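Side-chain contacts in rhodopsin (Rubrobacter xylanophilus, PDB 6KFQ), which holds retinal inside a seven-helix membrane bundle and probably works as a light-driven proton pump: residues 3-8 / 193-198; 56-59 / 65-68; 73-78 / 176-181. All coordinates share one frame; numbering follows the deposited sequence.

Contact 1. Residues 3-8 / 193-198. With MPG ([(Z)-octadec-9-enyl] (2R)-2,3-bis(oxidanyl)propanoate), chain Q.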
# COMPACT_ATOMS: atom_id res chain seq x y z
N ALA A 3 17.18 12.55 2.81
CA ALA A 3 17.82 11.83 1.71
C ALA A 3 18.21 10.42 2.13
O ALA A 3 18.08 9.47 1.34
CB ALA A 3 19.05 12.59 1.22
N LEU A 4 18.71 10.26 3.36
CA LEU A 4 19.09 8.94 3.83
C LEU A 4 17.91 7.98 3.79
O LEU A 4 18.01 6.87 3.26
CB LEU A 4 19.66 9.02 5.24
CG LEU A 4 19.85 7.65 5.90
CD1 LEU A 4 20.73 6.71 5.06
CD2 LEU A 4 20.44 7.84 7.28
N TRP A 5 16.77 8.39 4.36
CA TRP A 5 15.62 7.49 4.40
C TRP A 5 15.09 7.19 3.00
O TRP A 5 14.57 6.09 2.76
CB TRP A 5 14.52 8.08 5.28
CG TRP A 5 15.06 8.68 6.55
CD1 TRP A 5 14.82 9.94 7.03
CD2 TRP A 5 15.92 8.05 7.50
NE1 TRP A 5 15.48 10.12 8.22
CE2 TRP A 5 16.17 8.98 8.53
CE3 TRP A 5 16.52 6.79 7.58
CZ2 TRP A 5 16.99 8.69 9.62
CZ3 TRP A 5 17.33 6.50 8.67
CH2 TRP A 5 17.56 7.45 9.67
N LEU A 6 15.20 8.14 2.07
CA LEU A 6 14.74 7.87 0.71
C LEU A 6 15.64 6.85 0.01
O LEU A 6 15.16 6.03 -0.77
CB LEU A 6 14.68 9.18 -0.08
CG LEU A 6 13.65 10.19 0.46
CD1 LEU A 6 13.85 11.56 -0.21
CD2 LEU A 6 12.22 9.69 0.25
N TRP A 7 16.94 6.90 0.28
CA TRP A 7 17.84 5.92 -0.35
C TRP A 7 17.64 4.53 0.25
O TRP A 7 17.67 3.53 -0.48
CB TRP A 7 19.29 6.36 -0.20
CG TRP A 7 19.72 7.32 -1.25
CD1 TRP A 7 20.11 8.62 -1.06
CD2 TRP A 7 19.80 7.08 -2.66
NE1 TRP A 7 20.43 9.20 -2.26
CE2 TRP A 7 20.25 8.28 -3.26
CE3 TRP A 7 19.53 5.98 -3.47
CZ2 TRP A 7 20.44 8.40 -4.64
CZ3 TRP A 7 19.72 6.10 -4.84
CH2 TRP A 7 20.18 7.30 -5.41
N ILE A 8 17.43 4.46 1.56
CA ILE A 8 17.10 3.18 2.19
C ILE A 8 15.79 2.64 1.62
O ILE A 8 15.67 1.45 1.32
CB ILE A 8 17.03 3.34 3.71
CG1 ILE A 8 18.42 3.55 4.31
CG2 ILE A 8 16.34 2.11 4.35
CD1 ILE A 8 18.35 4.01 5.76
N SER A 193 9.60 16.73 12.31
CA SER A 193 10.28 17.29 11.15
C SER A 193 9.97 16.48 9.90
O SER A 193 9.52 15.33 9.96
CB SER A 193 11.79 17.32 11.39
OG SER A 193 12.29 16.00 11.42
N LEU A 194 10.23 17.10 8.75
CA LEU A 194 10.10 16.38 7.48
C LEU A 194 10.99 15.14 7.45
O LEU A 194 10.61 14.10 6.89
CB LEU A 194 10.43 17.32 6.32
CG LEU A 194 10.49 16.68 4.93
CD1 LEU A 194 9.14 16.11 4.53
CD2 LEU A 194 10.99 17.68 3.89
N SER A 195 12.19 15.23 8.02
CA SER A 195 13.05 14.05 8.06
C SER A 195 12.40 12.91 8.83
O SER A 195 12.45 11.76 8.40
CB SER A 195 14.41 14.41 8.67
OG SER A 195 15.12 13.22 8.95
N VAL A 196 11.78 13.21 9.97
CA VAL A 196 11.10 12.18 10.75
C VAL A 196 9.92 11.62 9.96
O VAL A 196 9.71 10.40 9.90
CB VAL A 196 10.66 12.73 12.11
CG1 VAL A 196 9.76 11.73 12.83
CG2 VAL A 196 11.86 13.07 12.96
N GLU A 197 9.12 12.51 9.36
CA GLU A 197 8.00 12.06 8.53
C GLU A 197 8.45 11.10 7.44
O GLU A 197 7.81 10.06 7.21
CB GLU A 197 7.30 13.27 7.91
CG GLU A 197 6.23 12.90 6.91
CD GLU A 197 5.74 14.09 6.11
OE1 GLU A 197 5.02 13.85 5.11
OE2 GLU A 197 6.07 15.24 6.45
N VAL A 198 9.53 11.43 6.75
CA VAL A 198 9.99 10.58 5.65
C VAL A 198 10.45 9.23 6.18
O VAL A 198 10.18 8.19 5.59
CB VAL A 198 11.08 11.30 4.84
CG1 VAL A 198 11.77 10.35 3.88
CG2 VAL A 198 10.45 12.46 4.06
C7 MPG Q . 18.30 16.88 9.66
C8 MPG Q . 17.42 16.45 10.79
C9 MPG Q . 17.71 15.08 11.32
C10 MPG Q . 16.85 14.10 11.42
C11 MPG Q . 17.08 12.75 12.02
C12 MPG Q . 15.87 11.85 11.94
C13 MPG Q . 16.05 10.52 12.64
C14 MPG Q . 14.85 9.61 12.55
C15 MPG Q . 14.98 8.31 13.33
C16 MPG Q . 16.05 7.37 12.82
C17 MPG Q . 16.15 6.07 13.58
C18 MPG Q . 17.09 5.06 12.97
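Trp5 and Ser195 meet edge-on between helices 2-23 and 194-218, the first and last of the seven-helix microbial rhodopsin fold, whose short segments here run nearly parallel, 13° apart in direction and with axes 9.2 Å apart. The indole N-H leaves the rim of its ring for the serine hydroxyl, Trp5 NE1 to Ser195 OG being 3.2 Å. The oxygen lies just 7° out of the indole plane and the N-H...O angle is 150°, so this bond is in plane but moderately bent. Ser195 presents OG by holding it anti to the backbone N. Deeper along the same helix, Val198 directs its CB at helix 2-23. Its CG1 packs against Trp5 CB at 3.8 Å and against Leu6 CD2 at 3.7 Å, with the Leu6 and Val198 side chains crossing at about a right angle. One face of the indole carries Leu4 CG of its own helix, and Phe199 of helix 194-218 adds an edge-to-face ring contact. Ser193 N-caps helix 194-218 by accepting from Val196 N. A bound lipid tail runs past both polar partners: its C10 lies 3.1 Å from Ser195 OG, and its C16 approaches Trp5 CH2 obliquely at 3.5 Å.

Contact 2. Residues 56-59 / 65-68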
# COMPACT_ATOMS: atom_id res chain seq x y z
N SER A 56 13.85 14.61 -7.43
CA SER A 56 12.86 14.93 -8.46
C SER A 56 11.44 14.58 -8.04
O SER A 56 10.54 14.57 -8.89
CB SER A 56 13.19 14.21 -9.76
OG SER A 56 14.47 14.60 -10.25
N GLY A 57 11.19 14.31 -6.76
CA GLY A 57 9.88 13.84 -6.38
C GLY A 57 9.12 14.79 -5.48
O GLY A 57 8.16 14.40 -4.83
N SER A 58 9.56 16.05 -5.43
CA SER A 58 8.96 17.00 -4.51
C SER A 58 8.94 18.38 -5.14
O SER A 58 9.63 18.66 -6.12
CB SER A 58 9.72 17.03 -3.17
OG SER A 58 11.09 17.40 -3.36
N THR A 59 8.11 19.24 -4.56
CA THR A 59 8.07 20.65 -4.92
C THR A 59 7.89 21.46 -3.65
O THR A 59 7.30 20.99 -2.68
CB THR A 59 6.93 20.99 -5.90
OG1 THR A 59 5.67 20.76 -5.25
CG2 THR A 59 7.01 20.17 -7.17
N ARG A 65 6.18 24.94 2.30
CA ARG A 65 6.33 23.54 2.67
C ARG A 65 6.94 22.75 1.52
O ARG A 65 6.55 22.91 0.37
CB ARG A 65 4.99 22.93 3.06
CG ARG A 65 4.39 23.48 4.34
CD ARG A 65 3.13 22.71 4.74
NE ARG A 65 2.02 22.95 3.82
CZ ARG A 65 1.42 22.02 3.08
NH1 ARG A 65 1.82 20.75 3.15
NH2 ARG A 65 0.42 22.35 2.28
N GLU A 66 7.91 21.90 1.84
CA GLU A 66 8.38 20.94 0.86
C GLU A 66 7.42 19.76 0.84
O GLU A 66 7.16 19.14 1.88
CB GLU A 66 9.81 20.47 1.17
CG GLU A 66 10.41 19.63 0.04
CD GLU A 66 11.82 19.15 0.33
OE1 GLU A 66 12.37 19.49 1.40
OE2 GLU A 66 12.38 18.43 -0.52
N PHE A 67 6.89 19.45 -0.33
CA PHE A 67 5.82 18.47 -0.48
C PHE A 67 6.31 17.35 -1.39
O PHE A 67 6.53 17.58 -2.59
CB PHE A 67 4.55 19.12 -1.02
CG PHE A 67 3.41 18.15 -1.22
CD1 PHE A 67 2.98 17.34 -0.18
CD2 PHE A 67 2.77 18.07 -2.44
CE1 PHE A 67 1.94 16.45 -0.36
CE2 PHE A 67 1.71 17.18 -2.63
CZ PHE A 67 1.29 16.37 -1.58
N TYR A 68 6.49 16.16 -0.83
CA TYR A 68 6.86 14.96 -1.59
C TYR A 68 5.62 14.34 -2.21
O TYR A 68 4.99 13.45 -1.64
CB TYR A 68 7.59 13.96 -0.70
CG TYR A 68 9.04 14.31 -0.48
CD1 TYR A 68 10.02 13.87 -1.36
CD2 TYR A 68 9.43 15.10 0.59
CE1 TYR A 68 11.35 14.20 -1.17
CE2 TYR A 68 10.75 15.44 0.79
CZ TYR A 68 11.71 14.98 -0.10
OH TYR A 68 13.03 15.31 0.10
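Arg65 leads into the return strand, where Glu66 lies beside the carbonyl of Thr59, while the Arg65 guanidinium turns elsewhere, to a salt bridge with Asp63 and a hydrogen bond to Gly119 O. Glu66 reaches out extended, CG opposite the backbone N (chi1 -171°), which brings its OE2 to 3.3 Å from Ser58 OG, a long polar contact. Its OE1 lies close to Glu2 OE1, a like-charge pair that may raise the proton affinity of one carboxylate. Phe67 pairs with Thr59 through two backbone hydrogen bonds: Phe67 N to Thr59 O is 2.8 Å and Thr59 N to Phe67 O is 3.0 Å. Its ring swings away from the first segment (chi1 179°) to touch Leu116 and Ala120 of helix 98-120. Tyr68 then offers a ring face to Ser58: the serine CB sits 3.8 Å from the centroid of the Tyr68 ring and 16° off its normal, a CH-pi contact. The phenol OH is hydrogen-bonded to Glu2, and Tyr68 CA makes a C-H...O contact of 3.5 Å with Gly57 O. Reciprocal bonds at an antiparallel hydrogen-bonded pair identify a short beta hairpin, placed between the second and third helices as in bacteriorhodopsin.

Contact 3. Residues 73-78 / 176-181; sequences IDWVIT and ICYPIV. With RET (retinal), chain R; MPG ([(Z)-octadec-9-enyl] (2R)-2,3-bis(oxidanyl)propanoate), chain F; MPG ([(Z)-octadec-9-enyl] (2R)-2,3-bis(oxidanyl)propanoate), chain M.
Trp75 and Tyr178 make an offset edge-to-face aromatic contact in the retinal pocket of the seven-helix rhodopsin fold, joining the third helix, 70-90, to the sixth, 158-184. The ring planes stand at 89°, the centroid of the Tyr178 ring is 5.3 Å from that of the Trp75 six-membered ring, and Tyr178 CD2 comes to 3.6 Å from Trp75 CZ2. The nearest CA atoms, of Trp75 and Tyr178, are 11.1 Å apart, so the rings span the gap. Trp75 holds CG anti to its carbonyl carbon (chi1 -66°), carrying the indole to the polyene, which runs through the corner between the rings. Retinal C12 lies 3.8 Å above the Trp75 plane, toward the rim, whereas C11 sits over the centre of the Tyr178 ring. An alanine in place of Trp75 would remove one wall of this corner and is likely to leave the polyene freer to shift and the Tyr178 edge without an aromatic face. Tyr178 OH is hydrogen-bonded to Asp205, tying down the phenol end. At the kink of helix 158-184, Pro179 CB touches retinal C5 at 3.7 Å. Within the two segments the closest approach to retinal is Tyr178 CE2 to C12, 3.4 Å.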
# COMPACT_ATOMS: atom_id res chain seq x y z
N ILE A 73 1.84 9.09 -6.03
CA ILE A 73 1.73 8.42 -7.32
C ILE A 73 2.05 6.94 -7.16
O ILE A 73 1.38 6.08 -7.74
CB ILE A 73 2.66 9.09 -8.35
CG1 ILE A 73 2.50 10.61 -8.31
CG2 ILE A 73 2.38 8.54 -9.74
CD1 ILE A 73 1.09 11.09 -8.60
N ASP A 74 3.09 6.64 -6.39
CA ASP A 74 3.32 5.29 -5.87
C ASP A 74 2.02 4.73 -5.29
O ASP A 74 1.50 3.72 -5.76
CB ASP A 74 4.46 5.37 -4.84
CG ASP A 74 4.69 4.07 -4.05
OD1 ASP A 74 3.80 3.20 -3.96
OD2 ASP A 74 5.80 3.95 -3.46
N TRP A 75 1.48 5.41 -4.28
CA TRP A 75 0.36 4.86 -3.52
C TRP A 75 -0.85 4.59 -4.40
O TRP A 75 -1.52 3.56 -4.25
CB TRP A 75 -0.02 5.80 -2.39
CG TRP A 75 1.03 5.93 -1.33
CD1 TRP A 75 2.19 5.20 -1.21
CD2 TRP A 75 1.02 6.84 -0.23
NE1 TRP A 75 2.90 5.61 -0.11
CE2 TRP A 75 2.20 6.61 0.52
CE3 TRP A 75 0.13 7.83 0.19
CZ2 TRP A 75 2.50 7.33 1.66
CZ3 TRP A 75 0.44 8.55 1.33
CH2 TRP A 75 1.61 8.30 2.05
N VAL A 76 -1.17 5.52 -5.31
CA VAL A 76 -2.40 5.38 -6.09
C VAL A 76 -2.34 4.15 -6.99
O VAL A 76 -3.37 3.64 -7.42
CB VAL A 76 -2.69 6.67 -6.89
CG1 VAL A 76 -1.93 6.67 -8.21
CG2 VAL A 76 -4.20 6.82 -7.13
N ILE A 77 -1.14 3.66 -7.28
CA ILE A 77 -0.98 2.43 -8.04
C ILE A 77 -0.84 1.23 -7.12
O ILE A 77 -1.49 0.20 -7.34
CB ILE A 77 0.24 2.55 -8.98
CG1 ILE A 77 -0.01 3.62 -10.04
CG2 ILE A 77 0.56 1.20 -9.62
CD1 ILE A 77 1.26 4.15 -10.68
N THR A 78 -0.00 1.33 -6.08
CA THR A 78 0.34 0.16 -5.29
C THR A 78 -0.71 -0.19 -4.24
O THR A 78 -0.83 -1.37 -3.88
CB THR A 78 1.70 0.35 -4.61
OG1 THR A 78 1.66 1.49 -3.75
CG2 THR A 78 2.80 0.55 -5.64
N ILE A 176 -3.51 2.20 9.01
CA ILE A 176 -4.00 3.19 9.96
C ILE A 176 -2.88 4.15 10.37
O ILE A 176 -3.13 5.32 10.66
CB ILE A 176 -4.63 2.46 11.16
CG1 ILE A 176 -5.99 1.89 10.74
CG2 ILE A 176 -4.78 3.39 12.35
CD1 ILE A 176 -6.57 0.97 11.76
N CYS A 177 -1.62 3.69 10.34
CA CYS A 177 -0.53 4.58 10.73
C CYS A 177 -0.31 5.71 9.73
O CYS A 177 0.21 6.77 10.11
CB CYS A 177 0.77 3.79 10.90
SG CYS A 177 0.69 2.62 12.29
N TYR A 178 -0.68 5.52 8.46
CA TYR A 178 -0.33 6.52 7.45
C TYR A 178 -1.01 7.86 7.69
O TYR A 178 -0.32 8.89 7.66
CB TYR A 178 -0.64 6.01 6.04
CG TYR A 178 0.38 5.05 5.48
CD1 TYR A 178 0.37 3.72 5.86
CD2 TYR A 178 1.35 5.47 4.57
CE1 TYR A 178 1.30 2.82 5.34
CE2 TYR A 178 2.28 4.59 4.05
CZ TYR A 178 2.25 3.27 4.44
OH TYR A 178 3.18 2.38 3.93
N PRO A 179 -2.33 7.94 7.92
CA PRO A 179 -2.92 9.24 8.25
C PRO A 179 -2.36 9.84 9.53
O PRO A 179 -2.30 11.07 9.65
CB PRO A 179 -4.42 8.93 8.38
CG PRO A 179 -4.51 7.45 8.61
CD PRO A 179 -3.37 6.89 7.76
N ILE A 180 -1.93 9.02 10.49
CA ILE A 180 -1.31 9.55 11.70
C ILE A 180 0.01 10.22 11.36
O ILE A 180 0.29 11.34 11.81
CB ILE A 180 -1.12 8.43 12.74
CG1 ILE A 180 -2.48 7.84 13.13
CG2 ILE A 180 -0.34 8.94 13.96
CD1 ILE A 180 -2.40 6.71 14.12
N VAL A 181 0.85 9.55 10.56
CA VAL A 181 2.11 10.17 10.14
C VAL A 181 1.83 11.46 9.39
O VAL A 181 2.47 12.50 9.64
CB VAL A 181 2.92 9.18 9.28
CG1 VAL A 181 4.13 9.90 8.70
CG2 VAL A 181 3.34 7.97 10.10
C1 RET R . -3.44 9.74 3.64
C2 RET R . -3.82 11.17 4.07
C3 RET R . -5.30 11.45 4.12
C4 RET R . -6.02 10.45 5.01
C5 RET R . -5.55 9.03 4.85
C6 RET R . -4.44 8.69 4.16
C7 RET R . -4.05 7.29 4.06
C8 RET R . -3.08 6.70 3.32
C9 RET R . -2.71 5.30 3.25
C10 RET R . -1.58 4.97 2.60
C11 RET R . -1.03 3.65 2.41
C12 RET R . 0.09 3.48 1.71
C13 RET R . 0.75 2.24 1.41
C14 RET R . 1.82 2.25 0.58
C15 RET R . 2.59 1.13 0.12
C16 RET R . -3.39 9.73 2.10
C17 RET R . -2.02 9.52 4.19
C18 RET R . -6.54 8.03 5.38
C19 RET R . -3.59 4.29 3.92
C20 RET R . 0.19 0.98 2.01
C4 MPG F . -11.88 -8.76 11.77
C5 MPG F . -10.47 -8.66 12.30
C6 MPG F . -9.99 -7.24 12.50
C7 MPG F . -8.55 -7.12 12.98
C8 MPG F . -8.14 -5.72 13.30
C9 MPG F . -6.71 -5.58 13.73
C10 MPG F . -6.20 -4.47 14.20
C11 MPG F . -7.00 -3.21 14.39
C12 MPG F . -6.31 -2.15 15.19
C13 MPG F . -5.17 -1.43 14.47
C14 MPG F . -4.51 -0.39 15.34
C15 MPG F . -3.50 0.49 14.64
C16 MPG F . -2.87 1.51 15.56
C17 MPG F . -1.98 2.55 14.93
C18 MPG F . -1.45 3.56 15.92
C8 MPG M . -5.14 7.49 16.84
C9 MPG M . -5.46 6.26 16.06
C10 MPG M . -6.63 5.67 16.00
C11 MPG M . -7.00 4.53 15.11
C12 MPG M . -7.63 3.37 15.82
C13 MPG M . -8.83 2.81 15.08
C14 MPG M . -8.92 1.30 15.05
C15 MPG M . -9.85 0.79 13.98
C16 MPG M . -9.90 -0.71 13.85
C17 MPG M . -10.70 -1.17 12.66
C18 MPG M . -10.82 -2.67 12.54

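Overall arrangement
The centre of contact 3 lies about 6 Å from the centre of the chain, those of contacts 1 and 2 about 18 and 20 Å, on one side. Contact 1 is thus peripheral in position, yet its touching residues are all buried. The chemistry follows: aromatic rings round a chromophore at the core, an indole-hydroxyl bond with lipid beside it in contact 1, and backbone strand pairing, with the Glu66 carboxylate beside it, in the partly buried hairpin of contact 2. Contacts 1 and 2 touch directly, through Leu6 and Leu194 against Tyr68, and Leu194 also packs on Glu66. Contact 1 meets contact 3 more thinly, at Glu197 and Val181, whose helices are consecutive. Contacts 2 and 3 do not touch, yet strand 66-67 is followed closely by helix 70-90.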